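Local coordinates for TRAP-type C4-dicarboxylate:H+ symport system substrate-binding component DctP (Shewanella oneidensis, PDB 4MX6), which probably captures succinate and related C4-dicarboxylates in the periplasm and hands them to a TRAP-type proton symporter, at residues S101-E106 / D184-Q189. Residues are numbered along the deposited sequence; the frame is centred on the assembly and turned at random.
Sequences SLSKFE and DVLAAQ
Glu106 and Ser103, in a loop of 101-106 turned by the Lys104 N to Ser101 O hydrogen bond, face the first turn of helix 184-191, the CA atoms of Ser103 and Leu186 lying 8.1 Å apart. The Glu106 carboxylate accepts the backbone N-H at the start of that turn: Asp184 N gives a nearly straight bond (170°) to the syn lone pair of Glu106 OE1 at 3.1 Å, and a weak, bent one to Glu106 OE2. The chain is extended beyond CG (chi2 177°), which carries the carboxylate across to the helix start, where the helix dipole probably favours its negative charge. Against this, Asp184 OD2 stands 3.7 Å from Glu106 OE1, the two carboxylate planes turned 50° apart; a salt bridge from Asp184 OD1 to Lys199 probably eases the repulsion. With Glu106 cut back to an alanine, Asp184 N is likely to lose its carboxylate acceptor and the helix start its polar tie to the loop. Beside this, Leu186 CD1 makes a van der Waals contact with Ser103 OG (3.8 Å), a hydroxyl hydrogen-bonded to Asp116. The neighbouring Lys104 bonds a succinate, so the contact lies beside the binding site of this periplasmic solute-binding fold. Around it, Val185 of the helix lies against Val318 and Phe322 of helix 305-326, while the loop's Leu102 and Phe105 pack on strand 243-251.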
ATOM      1  N   SER A 101      -0.417   3.212  -2.671  1.00  5.46           N
ATOM      2  CA  SER A 101      -0.070   3.035  -1.277  1.00  5.49           C
ATOM      3  C   SER A 101      -0.166   4.367  -0.537  1.00  5.29           C
ATOM      4  O   SER A 101       0.247   5.410  -1.048  1.00  5.88           O
ATOM      5  CB  SER A 101       1.366   2.542  -1.184  1.00  6.87           C
ATOM      6  OG  SER A 101       1.799   2.568   0.162  1.00  7.60           O
ATOM      7  N   LEU A 102      -0.622   4.293   0.713  1.00  5.75           N
ATOM      8  CA  LEU A 102      -0.681   5.441   1.603  1.00  5.81           C
ATOM      9  C   LEU A 102       0.698   6.083   1.791  1.00  6.61           C
ATOM     10  O   LEU A 102       0.765   7.234   2.209  1.00  7.50           O
ATOM     11  CB  LEU A 102      -1.304   5.030   2.948  1.00  6.43           C
ATOM     12  CG  LEU A 102      -2.770   4.594   2.825  1.00  6.67           C
ATOM     13  CD1 LEU A 102      -3.229   3.821   4.032  1.00  6.81           C
ATOM     14  CD2 LEU A 102      -3.681   5.793   2.604  1.00  7.80           C
ATOM     15  N   SER A 103       1.771   5.331   1.516  1.00  6.67           N
ATOM     16  CA  SER A 103       3.140   5.805   1.631  1.00  7.16           C
ATOM     17  C   SER A 103       3.555   6.785   0.541  1.00  7.42           C
ATOM     18  O   SER A 103       4.623   7.383   0.633  1.00  9.52           O
ATOM     19  CB  SER A 103       4.109   4.622   1.527  1.00  8.00           C
ATOM     20  OG  SER A 103       3.705   3.531   2.328  1.00  8.71           O
ATOM     21  N   LYS A 104       2.742   6.939  -0.500  1.00  6.63           N
ATOM     22  CA  LYS A 104       3.202   7.585  -1.732  1.00  7.22           C
ATOM     23  C   LYS A 104       2.598   8.969  -1.971  1.00  7.63           C
ATOM     24  O   LYS A 104       2.553   9.449  -3.100  1.00  9.03           O
ATOM     25  CB  LYS A 104       2.952   6.651  -2.938  1.00  7.23           C
ATOM     26  CG  LYS A 104       3.823   5.383  -2.893  1.00  6.83           C
ATOM     27  CD  LYS A 104       3.493   4.383  -3.980  1.00  7.30           C
ATOM     28  CE  LYS A 104       4.328   3.115  -3.819  1.00  6.83           C
ATOM     29  NZ  LYS A 104       3.888   2.021  -4.725  1.00  6.96           N
ATOM     30  N   PHE A 105       2.144   9.614  -0.900  1.00  8.13           N
ATOM     31  CA  PHE A 105       1.430  10.884  -1.006  1.00  8.78           C
ATOM     32  C   PHE A 105       2.191  12.106  -0.482  1.00  9.62           C
ATOM     33  O   PHE A 105       1.612  13.192  -0.409  1.00 10.28           O
ATOM     34  CB  PHE A 105       0.084  10.767  -0.290  1.00  8.41           C
ATOM     35  CG  PHE A 105      -0.927   9.920  -1.027  1.00  7.75           C
ATOM     36  CD1 PHE A 105      -1.623  10.437  -2.104  1.00  8.62           C
ATOM     37  CD2 PHE A 105      -1.203   8.622  -0.633  1.00  7.88           C
ATOM     38  CE1 PHE A 105      -2.575   9.678  -2.777  1.00  8.72           C
ATOM     39  CE2 PHE A 105      -2.151   7.861  -1.311  1.00  7.48           C
ATOM     40  CZ  PHE A 105      -2.844   8.401  -2.369  1.00  8.55           C
ATOM     41  N   GLU A 106       3.468  11.958  -0.139  1.00 10.87           N
ATOM     42  CA  GLU A 106       4.210  13.030   0.532  1.00 12.53           C
ATOM     43  C   GLU A 106       4.315  14.334  -0.256  1.00 14.06           C
ATOM     44  O   GLU A 106       4.521  15.394   0.333  1.00 15.37           O
ATOM     45  CB  GLU A 106       5.612  12.564   0.954  1.00 14.01           C
ATOM     46  CG  GLU A 106       5.553  11.569   2.105  1.00 15.70           C
ATOM     47  CD  GLU A 106       6.910  11.005   2.538  1.00 17.23           C
ATOM     48  OE1 GLU A 106       7.918  11.264   1.847  1.00 17.29           O
ATOM     49  OE2 GLU A 106       6.961  10.278   3.574  1.00 18.57           O
ATOM     50  N   ASP A 184       9.758   9.146   3.049  1.00  8.80           N
ATOM     51  CA  ASP A 184      10.772   9.506   4.040  1.00  9.62           C
ATOM     52  C   ASP A 184      10.651   8.676   5.329  1.00  8.76           C
ATOM     53  O   ASP A 184      11.651   8.416   6.005  1.00  8.85           O
ATOM     54  CB  ASP A 184      10.664  10.987   4.421  1.00 11.67           C
ATOM     55  CG  ASP A 184      11.081  11.929   3.309  1.00 15.12           C
ATOM     56  OD1 ASP A 184      11.846  11.518   2.418  1.00 15.44           O
ATOM     57  OD2 ASP A 184      10.673  13.115   3.371  1.00 17.73           O
ATOM     58  N   VAL A 185       9.429   8.302   5.706  1.00  7.78           N
ATOM     59  CA  VAL A 185       9.259   7.510   6.918  1.00  8.22           C
ATOM     60  C   VAL A 185       9.880   6.122   6.709  1.00  7.18           C
ATOM     61  O   VAL A 185      10.570   5.610   7.598  1.00  7.95           O
ATOM     62  CB  VAL A 185       7.769   7.372   7.323  1.00  8.63           C
ATOM     63  CG1 VAL A 185       7.633   6.435   8.512  1.00  9.11           C
ATOM     64  CG2 VAL A 185       7.160   8.732   7.658  1.00  9.85           C
ATOM     65  N   LEU A 186       9.643   5.513   5.543  1.00  7.10           N
ATOM     66  CA  LEU A 186      10.184   4.179   5.298  1.00  7.07           C
ATOM     67  C   LEU A 186      11.708   4.217   5.173  1.00  7.25           C
ATOM     68  O   LEU A 186      12.392   3.302   5.621  1.00  7.62           O
ATOM     69  CB  LEU A 186       9.515   3.529   4.084  1.00  6.82           C
ATOM     70  CG  LEU A 186       7.999   3.409   4.249  1.00  7.69           C
ATOM     71  CD1 LEU A 186       7.404   2.782   3.010  1.00  8.73           C
ATOM     72  CD2 LEU A 186       7.625   2.608   5.492  1.00  7.91           C
ATOM     73  N   ALA A 187      12.256   5.289   4.610  1.00  7.71           N
ATOM     74  CA  ALA A 187      13.709   5.443   4.595  1.00  8.21           C
ATOM     75  C   ALA A 187      14.225   5.501   6.037  1.00  8.17           C
ATOM     76  O   ALA A 187      15.217   4.855   6.382  1.00  9.02           O
ATOM     77  CB  ALA A 187      14.114   6.682   3.828  1.00  9.05           C
ATOM     78  N   ALA A 188      13.558   6.279   6.881  1.00  7.95           N
ATOM     79  CA  ALA A 188      13.967   6.421   8.271  1.00  8.34           C
ATOM     80  C   ALA A 188      13.877   5.094   9.028  1.00  7.99           C
ATOM     81  O   ALA A 188      14.722   4.802   9.885  1.00  8.93           O
ATOM     82  CB  ALA A 188      13.135   7.489   8.960  1.00  9.30           C
ATOM     83  N   GLN A 189      12.872   4.279   8.713  1.00  7.97           N
ATOM     84  CA  GLN A 189      12.729   2.962   9.304  1.00  7.84           C
ATOM     85  C   GLN A 189      14.012   2.156   9.097  1.00  7.98           C
ATOM     86  O   GLN A 189      14.531   1.531  10.016  1.00  8.80           O
ATOM     87  CB  GLN A 189      11.527   2.251   8.652  1.00  7.85           C
ATOM     88  CG  GLN A 189      11.353   0.813   9.051  1.00  7.76           C
ATOM     89  CD  GLN A 189      10.200   0.185   8.311  1.00  7.72           C
ATOM     90  OE1 GLN A 189       9.056   0.238   8.754  1.00  8.79           O
ATOM     91  NE2 GLN A 189      10.484  -0.378   7.154  1.00  8.43           N
TER